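Local coordinates for protein Lysine/ornithine decarboxylase (Selenomonas ruminantium, PDB 5GJP) that decarboxylates L-lysine and L-ornithine to cadaverine and putrescine, using pyridoxal 5'-phosphate as cofactor in a homodimer, at residues E287-C292 against D324-L329; T302-C307 against V346-S351; G311-S316 against D332-E337; K16-P21 against E372-Y377; G319-D324 against N361-A366. One frame throughout, in Å; residues are numbered along the deposited sequence.

Interaction 1: E287-C292 against D324-L329; sequences EGIYGC and DGIDVL. With N2P (pentane-1,5-diamine), chain B.
The D327 carboxylate grips the tip of the 287-292 loop: OD1 accepts the backbone N-H of I289 at 2.9 Å, almost perfectly straight at 177°, though the donor comes from above the carboxylate plane, 43° out of it. D327 CG lies anti to the backbone N (chi1 -158°), which swings the carboxylate across to that N-H, while OD2 bonds the hydroxyl of S322. With one oxygen on each partner, the group is fixed in rotation. I289 belongs to a type I turn, G288 to G291, and faces a second, D324 to D327. Around the polar bond the packing is apolar. I289 CG2 lies alongside the D327 side chain, which runs the opposite way, and reaches I326 CG2 at 4.3 Å. L329 CD2 lies 3.8 Å from I289 N. Farther out, the Y290 phenol and the D324 carboxylate approach each other beside the bound pentane-1,5-diamine; the modelled separation of Y290 OH and D324 OD2 is implausibly short, and both atoms crowd the diamine, so their exact places are doubtful. F360, and Y298 of the second subunit, stack on the Y290 ring; the same Y298 hydroxyl bonds I289 O. Cadaverine, the product of lysine decarboxylation, is therefore held near a phenol and a carboxylate at the dimer interface. D324 makes no modelled salt bridge to it, N1 of the diamine being 3.8 Å from D324 OD1, but a negative group this near would probably favour a ligand with positively charged amines.

Interaction 2: T302-C307 against V346-S351; sequences TYPLHC and VTEMGS
Y303 CG stands anti to its carbonyl carbon (chi1 -64°), which lays the phenol ring beneath M349, whose own chain bends at chi2 and chi3 to bring SD over one face. This Met-aromatic contact places SD 4.3 Å from the Y303 ring centroid, offset toward the rim, while E348 O sits in plane at the ring edge. At the far end of the same side chain, a water accepts from Y303 OH and donates to S351 O, bridging ring and loop. At the base of the side chain, V346 CG1 packs on Y303 CB at 3.7 Å. The backbones meet as L305 and V346, an antiparallel non-hydrogen-bonded pair, and their side chains touch on one face through L305 CD1 and V346 CG2. Just beyond it, T347 N donates to P304 O at 3.2 Å, nearly along the C=O axis. The T347 hydroxyl, held between its backbone N and carbonyl carbon (chi1 58°), lies in plane at the edge of the H306 imidazole; the 3.4 Å link between T347 OG1 and H306 NE2 is a weak hydrogen bond. The E348 side chain crosses P304, bringing OE1 beside P304 CG. The pair continues the antiparallel match of strand 305-306 with strand 343-346: V346 and M349 both lean on L267 of strand 265-275, whereas L305 turns to Y330 and F333 of strand 328-335.

Interaction 3: G311-S316 against D332-E337; sequences GNKKPS and DFMAPE
K314 and A335 are linked both ways, K314 N to A335 O at 2.9 Å and A335 N to K314 O at 3.0 Å, the signature of an antiparallel hydrogen-bonded pair in the beta hairpin formed by strands 314-319 and 328-335. The next such pair is S316 with F333. F333 N donates to S316 O at 2.9 Å, in the carbonyl plane and on a lone pair; the return bond, S316 N to F333 O, is short but badly angled and counts as weak. Between these two rungs P315 faces M334 as a non-hydrogen-bonded pair, a place where the proline's missing N-H costs the ladder nothing. P315 and M334 lie side by side on one face, with P315 CD 3.7 Å from M334 SD, the methionine chain folding back at chi2 and chi3. S316 and A335 share the other face, and S316 OG touches A335 CB at 3.7 Å. Past the last rung, K313 runs alongside P336, its CG 3.9 Å from P336 CD, before its amine turns off from the hairpin partner, and P336 CB also touches the G311 carbonyl oxygen. P281 packs against K314 and S316. K314 O is gripped twice: S316 OG, 2.8 Å from it, and A335 N approach from opposite faces of the carbonyl plane.

Interaction 4: K16-P21 against E372-Y377; sequences KRIPTP and EDQPEY
R17 grips E376 end-on with two nitrogens, one to each carboxylate oxygen: NH1 to OE2 at 2.7 Å and NH2 to OE1 at 3.2 Å. Both oxygens offer their syn lone pairs, both lie close to the guanidinium plane, and the two flat groups are nearly coplanar, 28° apart. The shorter bond is also the straighter, at 166°. R17 NH2 has a second partner in Q374 OE1, a weak bond at 2.9 Å that is still in plane, since the amide and guanidinium differ by only 3° in tilt. The P375 ring lies over one face of the guanidinium, with CG 3.9 Å from R17 NH2. Bends at chi2 and chi3 aim the guanidinium at E376; the backbones stay well apart, the nearest pair of CA atoms, R17 and Q374, being 10.8 Å distant. In the second shell, T13, one turn back along helix 8-17, hydrogen-bonds E376 OE2, so that oxygen answers to two donors on the same helix. Q374 occupies the N-cap position of helix 375-387 and, like I18, lies against I369 of strand 368-370. E376 bends at chi2 to send its carboxylate back toward helix 8-17. The salt bridge therefore fastens the end of the N-terminal helix to the start of the C-terminal one, joining residues over 350 positions apart. Arginine, threonine and the amino end of a helix would all be expected to favour the ionised carboxylate.

Interaction 5: G319-D324 against N361-A366; sequences GGPSCD and NGFYLA. With N2P (pentane-1,5-diamine), chain B.
P321 points CG over one face of the F363 ring, 4.1 Å from the centroid and 19° off the normal, a CH-pi contact; N361 O, from F363's own segment, lies over the opposite face, offset toward the rim, so the ring is sandwiched between a proline and a carbonyl. The proline touches through its CB as well, 3.7 Å from F363 CZ, and P321 O sits 3.6 Å from the same carbon. F363 CG is anti to the carbonyl carbon (chi1 -70°), which turns the ring back over the 319-324 loop. One residue on, S322 CB packs beside the N361 side chain, 4.1 Å from N361 CG. The loop is shaped from within by an ST turn: S322 OG, the hydroxyl that also holds D327, accepts from D324 N at 3.2 Å. The second subunit completes the site: P321 O accepts from its N94, G320 O from its K151, N361 O meets its S73, and its A72 covers C323 and N361. C323, by similarity the proton donor shared between the subunits, has its side chain about 3 Å (nearest atoms) from a bound pyridoxal phosphate. With A72 of the second subunit packed on it, C323 is probably presented to the cofactor by a loop braced from its own subunit and from its neighbour, in keeping with an active site that needs the dimer.

Interactions 1 and 5 form one site: their centres lie 7 Å apart, they share D324, both touch the diamine and the second subunit, and D327 O takes the N-H of G320 at 3.0 Å. The shared D324 side chain is about 6 Å (nearest atoms) from a pyridoxal phosphate. Interaction 2, centred 15 Å from interaction 1, joins it through C292 CB and M349 CE, 3.5 Å apart, and interaction 3 continues outward along the same sheet, C307 CB meeting P336 CD at 3.9 Å. Interaction 4 lies toward the surface, 22 Å from interaction 5 between centres, yet its segment 16-21 reaches interactions 1 and 5, P21 CG packing 3.3 Å from E287 OE1 and P21 O touching A366 CB.

Interaction 1: E287-C292 against D324-L329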
# COMPACT_ATOMS: atom_id res chain seq x y z
N GLU A 287 4.22 -0.20 13.86
CA GLU A 287 3.94 0.35 12.54
C GLU A 287 5.04 -0.07 11.57
O GLU A 287 6.19 -0.11 11.91
CB GLU A 287 3.75 1.86 12.57
CG GLU A 287 3.35 2.45 11.22
CD GLU A 287 1.86 2.39 10.93
OE1 GLU A 287 1.16 1.59 11.56
OE2 GLU A 287 1.38 3.13 10.07
N GLY A 288 4.64 -0.39 10.35
CA GLY A 288 5.47 -1.12 9.41
C GLY A 288 5.40 -0.68 7.96
O GLY A 288 4.80 0.32 7.64
N ILE A 289 6.07 -1.43 7.11
CA ILE A 289 6.19 -1.10 5.71
C ILE A 289 4.85 -1.17 4.96
O ILE A 289 4.76 -0.69 3.84
CB ILE A 289 7.24 -2.04 5.04
CG1 ILE A 289 7.98 -1.32 3.89
CG2 ILE A 289 6.62 -3.39 4.61
CD1 ILE A 289 9.44 -1.73 3.76
N TYR A 290 3.86 -1.81 5.56
CA TYR A 290 2.55 -1.88 4.96
C TYR A 290 1.67 -0.76 5.48
O TYR A 290 0.56 -0.61 5.05
CB TYR A 290 1.93 -3.23 5.22
CG TYR A 290 2.45 -4.33 4.35
CD1 TYR A 290 2.05 -4.45 3.04
CD2 TYR A 290 3.33 -5.27 4.85
CE1 TYR A 290 2.52 -5.47 2.25
CE2 TYR A 290 3.81 -6.29 4.07
CZ TYR A 290 3.40 -6.38 2.77
OH TYR A 290 3.88 -7.40 2.00
N GLY A 291 2.18 0.04 6.40
CA GLY A 291 1.44 1.17 6.88
C GLY A 291 2.13 2.46 6.51
O GLY A 291 2.35 2.73 5.35
N CYS A 292 2.50 3.24 7.51
CA CYS A 292 3.19 4.50 7.30
C CYS A 292 4.57 4.43 6.66
O CYS A 292 4.94 5.32 5.91
CB CYS A 292 3.24 5.29 8.59
SG CYS A 292 1.68 6.09 8.88
N ASP A 324 5.38 -10.73 6.91
CA ASP A 324 6.10 -10.74 5.69
C ASP A 324 7.55 -10.35 5.97
O ASP A 324 7.83 -9.38 6.67
CB ASP A 324 5.43 -9.73 4.79
CG ASP A 324 5.80 -9.89 3.38
OD1 ASP A 324 6.87 -10.45 3.10
OD2 ASP A 324 5.02 -9.42 2.56
N GLY A 325 8.46 -11.10 5.36
CA GLY A 325 9.89 -10.87 5.50
C GLY A 325 10.38 -9.60 4.84
O GLY A 325 11.51 -9.19 5.06
N ILE A 326 9.53 -8.96 4.03
CA ILE A 326 9.89 -7.67 3.45
C ILE A 326 9.79 -6.52 4.48
O ILE A 326 10.35 -5.43 4.27
CB ILE A 326 9.03 -7.42 2.16
CG1 ILE A 326 9.73 -6.44 1.21
CG2 ILE A 326 7.59 -6.98 2.48
CD1 ILE A 326 9.73 -6.94 -0.21
N ASP A 327 9.08 -6.75 5.60
CA ASP A 327 8.73 -5.71 6.58
C ASP A 327 9.91 -5.41 7.50
O ASP A 327 9.86 -5.65 8.71
CB ASP A 327 7.48 -6.14 7.39
CG ASP A 327 6.73 -4.94 8.03
OD1 ASP A 327 7.29 -3.81 8.12
OD2 ASP A 327 5.55 -5.12 8.46
N VAL A 328 10.98 -4.89 6.91
CA VAL A 328 12.18 -4.48 7.63
C VAL A 328 12.41 -3.02 7.33
O VAL A 328 12.48 -2.64 6.18
CB VAL A 328 13.39 -5.28 7.14
CG1 VAL A 328 14.58 -5.06 8.03
CG2 VAL A 328 13.06 -6.75 7.05
N LEU A 329 12.54 -2.19 8.36
CA LEU A 329 12.60 -0.75 8.15
C LEU A 329 13.98 -0.12 8.14
O LEU A 329 14.28 0.70 7.30
CB LEU A 329 11.74 -0.04 9.18
CG LEU A 329 10.38 -0.65 9.48
CD1 LEU A 329 9.91 -0.23 10.85
CD2 LEU A 329 9.39 -0.22 8.42
C1 N2P B . 2.89 -9.13 0.34
C2 N2P B . 3.53 -10.42 -0.24
C3 N2P B . 4.13 -11.40 0.76
C4 N2P B . 3.96 -12.86 0.39
NE2 N2P B . 2.04 -8.40 -0.67
C5 N2P B . 3.73 -13.74 1.62
N1 N2P B . 4.66 -13.54 2.78

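Interaction 2: T302-C307 against V346-S351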
# COMPACT_ATOMS: atom_id res chain seq x y z
N THR A 302 13.78 7.76 3.48
CA THR A 302 14.40 7.33 4.75
C THR A 302 14.05 8.37 5.82
O THR A 302 14.45 9.54 5.73
CB THR A 302 15.93 7.17 4.64
OG1 THR A 302 16.21 6.29 3.55
CG2 THR A 302 16.52 6.56 5.91
N TYR A 303 13.32 7.90 6.83
CA TYR A 303 12.66 8.77 7.80
C TYR A 303 13.56 8.86 9.03
O TYR A 303 14.27 7.90 9.36
CB TYR A 303 11.26 8.17 8.18
CG TYR A 303 10.29 8.13 7.00
CD1 TYR A 303 9.55 9.27 6.63
CD2 TYR A 303 10.16 6.97 6.23
CE1 TYR A 303 8.71 9.24 5.53
CE2 TYR A 303 9.33 6.92 5.12
CZ TYR A 303 8.61 8.05 4.78
OH TYR A 303 7.80 8.00 3.69
N PRO A 304 13.54 10.01 9.73
CA PRO A 304 14.28 10.17 11.00
C PRO A 304 13.57 9.58 12.21
O PRO A 304 12.45 9.95 12.50
CB PRO A 304 14.41 11.70 11.17
CG PRO A 304 13.50 12.31 10.17
CD PRO A 304 12.91 11.26 9.29
N LEU A 305 14.25 8.71 12.91
CA LEU A 305 13.69 7.90 13.98
C LEU A 305 14.39 8.35 15.24
O LEU A 305 15.57 8.66 15.20
CB LEU A 305 13.97 6.44 13.64
CG LEU A 305 13.87 5.36 14.69
CD1 LEU A 305 12.43 5.23 15.14
CD2 LEU A 305 14.36 4.04 14.09
N HIS A 306 13.67 8.43 16.35
CA HIS A 306 14.26 8.90 17.61
C HIS A 306 13.92 7.90 18.75
O HIS A 306 12.74 7.68 19.08
CB HIS A 306 13.76 10.31 17.94
CG HIS A 306 14.01 11.34 16.87
ND1 HIS A 306 15.19 12.06 16.77
CD2 HIS A 306 13.21 11.82 15.88
CE1 HIS A 306 15.11 12.92 15.76
NE2 HIS A 306 13.92 12.79 15.20
N CYS A 307 14.94 7.27 19.31
CA CYS A 307 14.76 6.18 20.27
C CYS A 307 14.72 6.46 21.76
O CYS A 307 14.41 5.55 22.51
CB CYS A 307 15.77 5.08 20.01
SG CYS A 307 15.69 4.44 18.35
N VAL A 346 9.02 9.18 15.16
CA VAL A 346 9.45 9.38 13.79
C VAL A 346 8.90 10.73 13.36
O VAL A 346 7.67 10.94 13.39
CB VAL A 346 8.93 8.32 12.82
CG1 VAL A 346 9.53 8.56 11.43
CG2 VAL A 346 9.26 6.91 13.30
N THR A 347 9.80 11.60 12.93
CA THR A 347 9.45 12.96 12.55
C THR A 347 9.43 13.10 11.04
O THR A 347 9.76 12.18 10.31
CB THR A 347 10.45 13.96 13.16
OG1 THR A 347 11.77 13.65 12.74
CG2 THR A 347 10.43 13.89 14.67
N GLU A 348 9.03 14.27 10.58
CA GLU A 348 8.90 14.53 9.16
C GLU A 348 8.13 13.39 8.47
O GLU A 348 8.59 12.78 7.52
CB GLU A 348 10.28 14.80 8.54
CG GLU A 348 10.88 16.16 8.96
CD GLU A 348 11.80 16.09 10.19
OE1 GLU A 348 12.80 15.33 10.11
OE2 GLU A 348 11.57 16.79 11.22
N MET A 349 6.92 13.14 8.99
CA MET A 349 6.11 11.97 8.58
C MET A 349 4.81 12.36 7.87
O MET A 349 3.96 11.52 7.63
CB MET A 349 5.82 11.09 9.83
CG MET A 349 6.80 9.93 10.07
SD MET A 349 6.62 8.35 9.18
CE MET A 349 4.89 8.34 8.81
N GLY A 350 4.63 13.63 7.50
CA GLY A 350 3.33 14.07 6.96
C GLY A 350 2.98 13.83 5.49
O GLY A 350 1.88 14.15 5.08
N SER A 351 3.89 13.29 4.68
CA SER A 351 3.70 13.27 3.22
C SER A 351 4.05 11.93 2.68
O SER A 351 5.12 11.38 3.00
CB SER A 351 4.55 14.33 2.56
OG SER A 351 4.12 15.62 2.97
O HOH W 1 7.39 10.28 2.29

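Interaction 3: G311-S316 against D332-E337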
# COMPACT_ATOMS: atom_id res chain seq x y z
N GLY A 311 21.41 4.59 27.42
CA GLY A 311 22.61 3.79 27.25
C GLY A 311 23.35 4.06 25.96
O GLY A 311 22.83 4.73 25.08
N ASN A 312 24.59 3.59 25.85
CA ASN A 312 25.30 3.80 24.59
C ASN A 312 24.55 3.07 23.48
O ASN A 312 23.75 2.16 23.73
CB ASN A 312 26.77 3.32 24.65
CG ASN A 312 27.72 4.20 23.84
OD1 ASN A 312 27.74 4.16 22.61
ND2 ASN A 312 28.53 4.99 24.54
N LYS A 313 24.78 3.53 22.27
CA LYS A 313 24.03 3.06 21.14
C LYS A 313 24.79 1.89 20.53
O LYS A 313 25.92 1.62 20.91
CB LYS A 313 23.81 4.20 20.16
CG LYS A 313 23.09 5.39 20.78
CD LYS A 313 22.77 6.46 19.75
CE LYS A 313 21.76 7.46 20.30
NZ LYS A 313 22.07 8.83 19.83
N LYS A 314 24.14 1.18 19.61
CA LYS A 314 24.72 0.04 18.92
C LYS A 314 23.92 -0.24 17.63
O LYS A 314 22.71 -0.02 17.62
CB LYS A 314 24.62 -1.17 19.84
CG LYS A 314 25.17 -2.48 19.30
CD LYS A 314 24.60 -3.67 20.05
CE LYS A 314 24.66 -3.51 21.56
NZ LYS A 314 24.64 -4.83 22.25
N PRO A 315 24.60 -0.72 16.56
CA PRO A 315 23.89 -1.09 15.31
C PRO A 315 22.69 -2.01 15.54
O PRO A 315 22.86 -3.07 16.12
CB PRO A 315 24.97 -1.82 14.47
CG PRO A 315 26.14 -2.04 15.40
CD PRO A 315 26.06 -0.93 16.41
N SER A 316 21.49 -1.61 15.10
CA SER A 316 20.27 -2.32 15.43
C SER A 316 19.41 -2.41 14.21
O SER A 316 19.52 -1.58 13.33
CB SER A 316 19.52 -1.60 16.54
OG SER A 316 20.32 -1.42 17.69
N ASP A 332 21.36 -1.63 10.62
CA ASP A 332 22.59 -1.01 11.07
C ASP A 332 22.35 0.34 11.70
O ASP A 332 23.20 1.20 11.65
CB ASP A 332 23.55 -0.85 9.90
CG ASP A 332 23.99 -2.16 9.32
OD1 ASP A 332 24.30 -3.08 10.09
OD2 ASP A 332 24.05 -2.29 8.09
N PHE A 333 21.19 0.53 12.29
CA PHE A 333 20.84 1.80 12.87
C PHE A 333 21.39 1.90 14.29
O PHE A 333 21.20 0.99 15.10
CB PHE A 333 19.32 1.98 12.84
CG PHE A 333 18.87 3.36 13.24
CD1 PHE A 333 18.73 3.70 14.58
CD2 PHE A 333 18.59 4.32 12.27
CE1 PHE A 333 18.33 4.97 14.95
CE2 PHE A 333 18.19 5.60 12.64
CZ PHE A 333 18.06 5.92 13.97
N MET A 334 22.05 3.02 14.59
CA MET A 334 22.69 3.21 15.90
C MET A 334 21.61 3.57 16.94
O MET A 334 21.02 4.67 16.89
CB MET A 334 23.79 4.28 15.83
CG MET A 334 24.97 4.05 16.77
SD MET A 334 26.13 2.72 16.36
CE MET A 334 26.14 2.73 14.57
N ALA A 335 21.32 2.62 17.83
CA ALA A 335 20.24 2.74 18.80
C ALA A 335 20.63 2.25 20.19
O ALA A 335 21.35 1.26 20.30
CB ALA A 335 19.03 1.94 18.31
N PRO A 336 20.11 2.91 21.25
CA PRO A 336 20.25 2.37 22.59
C PRO A 336 19.38 1.14 22.79
O PRO A 336 18.58 0.79 21.92
CB PRO A 336 19.78 3.50 23.51
CG PRO A 336 18.85 4.30 22.66
CD PRO A 336 19.36 4.19 21.25
N GLU A 337 19.53 0.51 23.94
CA GLU A 337 18.81 -0.70 24.26
C GLU A 337 17.37 -0.30 24.52
O GLU A 337 17.11 0.62 25.29
CB GLU A 337 19.41 -1.40 25.49
CG GLU A 337 18.57 -2.53 26.07
CD GLU A 337 19.23 -3.19 27.27
OE1 GLU A 337 19.65 -2.46 28.21
OE2 GLU A 337 19.33 -4.44 27.29

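Interaction 4: K16-P21 against E372-Y377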
# COMPACT_ATOMS: atom_id res chain seq x y z
N LYS A 16 -0.24 7.32 26.87
CA LYS A 16 -1.08 6.88 27.99
C LYS A 16 -2.55 6.81 27.59
O LYS A 16 -3.29 5.98 28.11
CB LYS A 16 -0.92 7.78 29.23
CG LYS A 16 0.21 7.40 30.19
CD LYS A 16 -0.03 6.07 30.90
CE LYS A 16 -1.30 6.07 31.74
NZ LYS A 16 -1.34 4.93 32.70
N ARG A 17 -2.97 7.68 26.68
CA ARG A 17 -4.36 7.81 26.26
C ARG A 17 -4.70 7.12 24.94
O ARG A 17 -5.82 6.65 24.76
CB ARG A 17 -4.70 9.30 26.13
CG ARG A 17 -5.37 9.88 27.35
CD ARG A 17 -4.87 11.27 27.67
NE ARG A 17 -4.81 12.12 26.48
CZ ARG A 17 -3.81 12.94 26.16
NH1 ARG A 17 -2.71 13.04 26.93
NH2 ARG A 17 -3.89 13.66 25.04
N ILE A 18 -3.75 7.09 24.02
CA ILE A 18 -4.02 6.70 22.65
C ILE A 18 -3.12 5.53 22.40
O ILE A 18 -1.90 5.63 22.58
CB ILE A 18 -3.70 7.84 21.65
CG1 ILE A 18 -4.27 9.16 22.21
CG2 ILE A 18 -4.20 7.49 20.24
CD1 ILE A 18 -4.28 10.31 21.25
N PRO A 19 -3.71 4.40 22.02
CA PRO A 19 -2.89 3.23 21.76
C PRO A 19 -2.07 3.45 20.49
O PRO A 19 -2.59 4.04 19.54
CB PRO A 19 -3.92 2.12 21.54
CG PRO A 19 -5.12 2.84 21.02
CD PRO A 19 -5.13 4.19 21.67
N THR A 20 -0.80 3.02 20.50
CA THR A 20 0.08 3.07 19.33
C THR A 20 -0.30 1.97 18.30
O THR A 20 -0.89 0.98 18.67
CB THR A 20 1.57 2.93 19.75
OG1 THR A 20 1.76 1.69 20.44
CG2 THR A 20 1.99 4.09 20.64
N PRO A 21 0.02 2.13 17.02
CA PRO A 21 0.60 3.35 16.46
C PRO A 21 -0.42 4.43 16.23
O PRO A 21 -1.59 4.12 15.93
CB PRO A 21 1.10 2.90 15.10
CG PRO A 21 0.19 1.75 14.72
CD PRO A 21 -0.23 1.10 16.00
N GLU A 372 -3.44 20.30 18.15
CA GLU A 372 -4.01 21.49 18.73
C GLU A 372 -5.26 21.21 19.53
O GLU A 372 -5.63 22.02 20.37
CB GLU A 372 -4.27 22.53 17.66
CG GLU A 372 -3.00 23.20 17.13
CD GLU A 372 -2.22 22.36 16.14
OE1 GLU A 372 -2.72 21.28 15.73
OE2 GLU A 372 -1.09 22.77 15.77
N ASP A 373 -5.91 20.08 19.30
CA ASP A 373 -7.01 19.65 20.16
C ASP A 373 -6.57 18.95 21.46
O ASP A 373 -7.43 18.57 22.25
CB ASP A 373 -7.98 18.76 19.38
CG ASP A 373 -8.73 19.50 18.28
OD1 ASP A 373 -8.76 20.75 18.28
OD2 ASP A 373 -9.30 18.83 17.39
N GLN A 374 -5.27 18.81 21.72
CA GLN A 374 -4.78 18.03 22.88
C GLN A 374 -4.26 18.93 24.01
O GLN A 374 -3.79 20.03 23.75
CB GLN A 374 -3.63 17.13 22.45
CG GLN A 374 -3.93 16.23 21.26
CD GLN A 374 -5.07 15.28 21.53
OE1 GLN A 374 -5.07 14.55 22.52
NE2 GLN A 374 -6.05 15.26 20.64
N PRO A 375 -4.28 18.43 25.26
CA PRO A 375 -3.75 19.19 26.42
C PRO A 375 -2.23 19.47 26.37
O PRO A 375 -1.77 20.50 26.89
CB PRO A 375 -4.08 18.31 27.62
CG PRO A 375 -4.35 16.94 27.07
CD PRO A 375 -4.89 17.15 25.69
N GLU A 376 -1.48 18.57 25.75
CA GLU A 376 -0.07 18.83 25.47
C GLU A 376 0.15 20.15 24.72
O GLU A 376 1.12 20.87 24.99
CB GLU A 376 0.56 17.66 24.73
CG GLU A 376 0.75 16.40 25.58
CD GLU A 376 -0.51 15.52 25.67
OE1 GLU A 376 -1.59 15.91 25.15
OE2 GLU A 376 -0.43 14.42 26.27
N TYR A 377 -0.75 20.49 23.82
CA TYR A 377 -0.69 21.76 23.12
C TYR A 377 -1.05 22.91 24.06
O TYR A 377 -0.40 23.94 24.03
CB TYR A 377 -1.63 21.76 21.92
CG TYR A 377 -1.67 23.06 21.19
CD1 TYR A 377 -0.60 23.46 20.36
CD2 TYR A 377 -2.78 23.91 21.29
CE1 TYR A 377 -0.64 24.66 19.67
CE2 TYR A 377 -2.81 25.12 20.61
CZ TYR A 377 -1.74 25.48 19.81
OH TYR A 377 -1.78 26.66 19.12

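Interaction 5: G319-D324 against N361-A366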
# COMPACT_ATOMS: atom_id res chain seq x y z
N GLY A 319 12.13 -3.74 12.42
CA GLY A 319 11.07 -4.26 11.54
C GLY A 319 9.67 -3.96 12.03
O GLY A 319 9.43 -3.42 13.15
N GLY A 320 8.72 -4.34 11.17
CA GLY A 320 7.33 -3.99 11.35
C GLY A 320 6.57 -5.15 11.94
O GLY A 320 7.12 -6.23 12.10
N PRO A 321 5.29 -4.95 12.22
CA PRO A 321 4.52 -5.96 12.91
C PRO A 321 4.02 -7.11 12.02
O PRO A 321 3.47 -8.07 12.55
CB PRO A 321 3.32 -5.16 13.44
CG PRO A 321 3.08 -4.18 12.33
CD PRO A 321 4.43 -3.86 11.72
N SER A 322 4.17 -7.01 10.71
CA SER A 322 3.62 -8.04 9.82
C SER A 322 4.45 -9.32 9.71
O SER A 322 5.62 -9.37 10.12
CB SER A 322 3.42 -7.50 8.42
OG SER A 322 4.60 -7.69 7.70
N CYS A 323 3.83 -10.31 9.07
CA CYS A 323 4.35 -11.67 8.88
C CYS A 323 5.16 -11.83 7.60
O CYS A 323 5.59 -12.91 7.26
CB CYS A 323 3.18 -12.64 8.82
SG CYS A 323 2.24 -12.70 10.36
N ASP A 324 5.38 -10.73 6.91
CA ASP A 324 6.10 -10.74 5.69
C ASP A 324 7.55 -10.35 5.97
O ASP A 324 7.83 -9.38 6.67
CB ASP A 324 5.43 -9.73 4.79
CG ASP A 324 5.80 -9.89 3.38
OD1 ASP A 324 6.87 -10.45 3.10
OD2 ASP A 324 5.02 -9.42 2.56
N ASN A 361 -2.52 -7.81 6.73
CA ASN A 361 -2.55 -8.60 7.99
C ASN A 361 -3.70 -8.21 8.94
O ASN A 361 -3.67 -8.52 10.12
CB ASN A 361 -1.19 -8.54 8.76
CG ASN A 361 -0.15 -9.48 8.20
OD1 ASN A 361 -0.09 -9.73 7.02
ND2 ASN A 361 0.66 -10.02 9.07
N GLY A 362 -4.71 -7.53 8.42
CA GLY A 362 -5.78 -6.92 9.24
C GLY A 362 -5.43 -5.78 10.19
O GLY A 362 -6.29 -5.39 11.01
N PHE A 363 -4.22 -5.22 10.11
CA PHE A 363 -3.89 -4.10 10.98
C PHE A 363 -4.81 -2.92 10.66
O PHE A 363 -5.26 -2.79 9.52
CB PHE A 363 -2.41 -3.71 10.89
CG PHE A 363 -1.51 -4.73 11.49
CD1 PHE A 363 -1.52 -4.95 12.88
CD2 PHE A 363 -0.71 -5.55 10.68
CE1 PHE A 363 -0.72 -5.93 13.44
CE2 PHE A 363 0.08 -6.55 11.24
CZ PHE A 363 0.08 -6.73 12.61
N TYR A 364 -5.11 -2.09 11.67
CA TYR A 364 -5.88 -0.86 11.45
C TYR A 364 -4.96 0.25 10.94
O TYR A 364 -3.79 0.30 11.27
CB TYR A 364 -6.56 -0.39 12.76
CG TYR A 364 -7.41 -1.43 13.44
CD1 TYR A 364 -8.52 -1.98 12.81
CD2 TYR A 364 -7.09 -1.87 14.73
CE1 TYR A 364 -9.30 -2.96 13.43
CE2 TYR A 364 -7.86 -2.84 15.37
CZ TYR A 364 -8.96 -3.39 14.73
OH TYR A 364 -9.72 -4.34 15.38
N LEU A 365 -5.49 1.14 10.13
CA LEU A 365 -4.75 2.33 9.72
C LEU A 365 -4.39 3.13 10.99
O LEU A 365 -5.20 3.28 11.88
CB LEU A 365 -5.59 3.16 8.72
CG LEU A 365 -5.95 2.47 7.39
CD1 LEU A 365 -6.97 3.25 6.54
CD2 LEU A 365 -4.71 2.16 6.53
N ALA A 366 -3.17 3.61 11.11
CA ALA A 366 -2.84 4.48 12.23
C ALA A 366 -3.65 5.77 12.09
O ALA A 366 -3.67 6.37 11.01
CB ALA A 366 -1.37 4.78 12.24
C1 N2P B . 2.89 -9.13 0.34
C2 N2P B . 3.53 -10.42 -0.24
C3 N2P B . 4.13 -11.40 0.76
C4 N2P B . 3.96 -12.86 0.39
NE2 N2P B . 2.04 -8.40 -0.67
C5 N2P B . 3.73 -13.74 1.62
N1 N2P B . 4.66 -13.54 2.78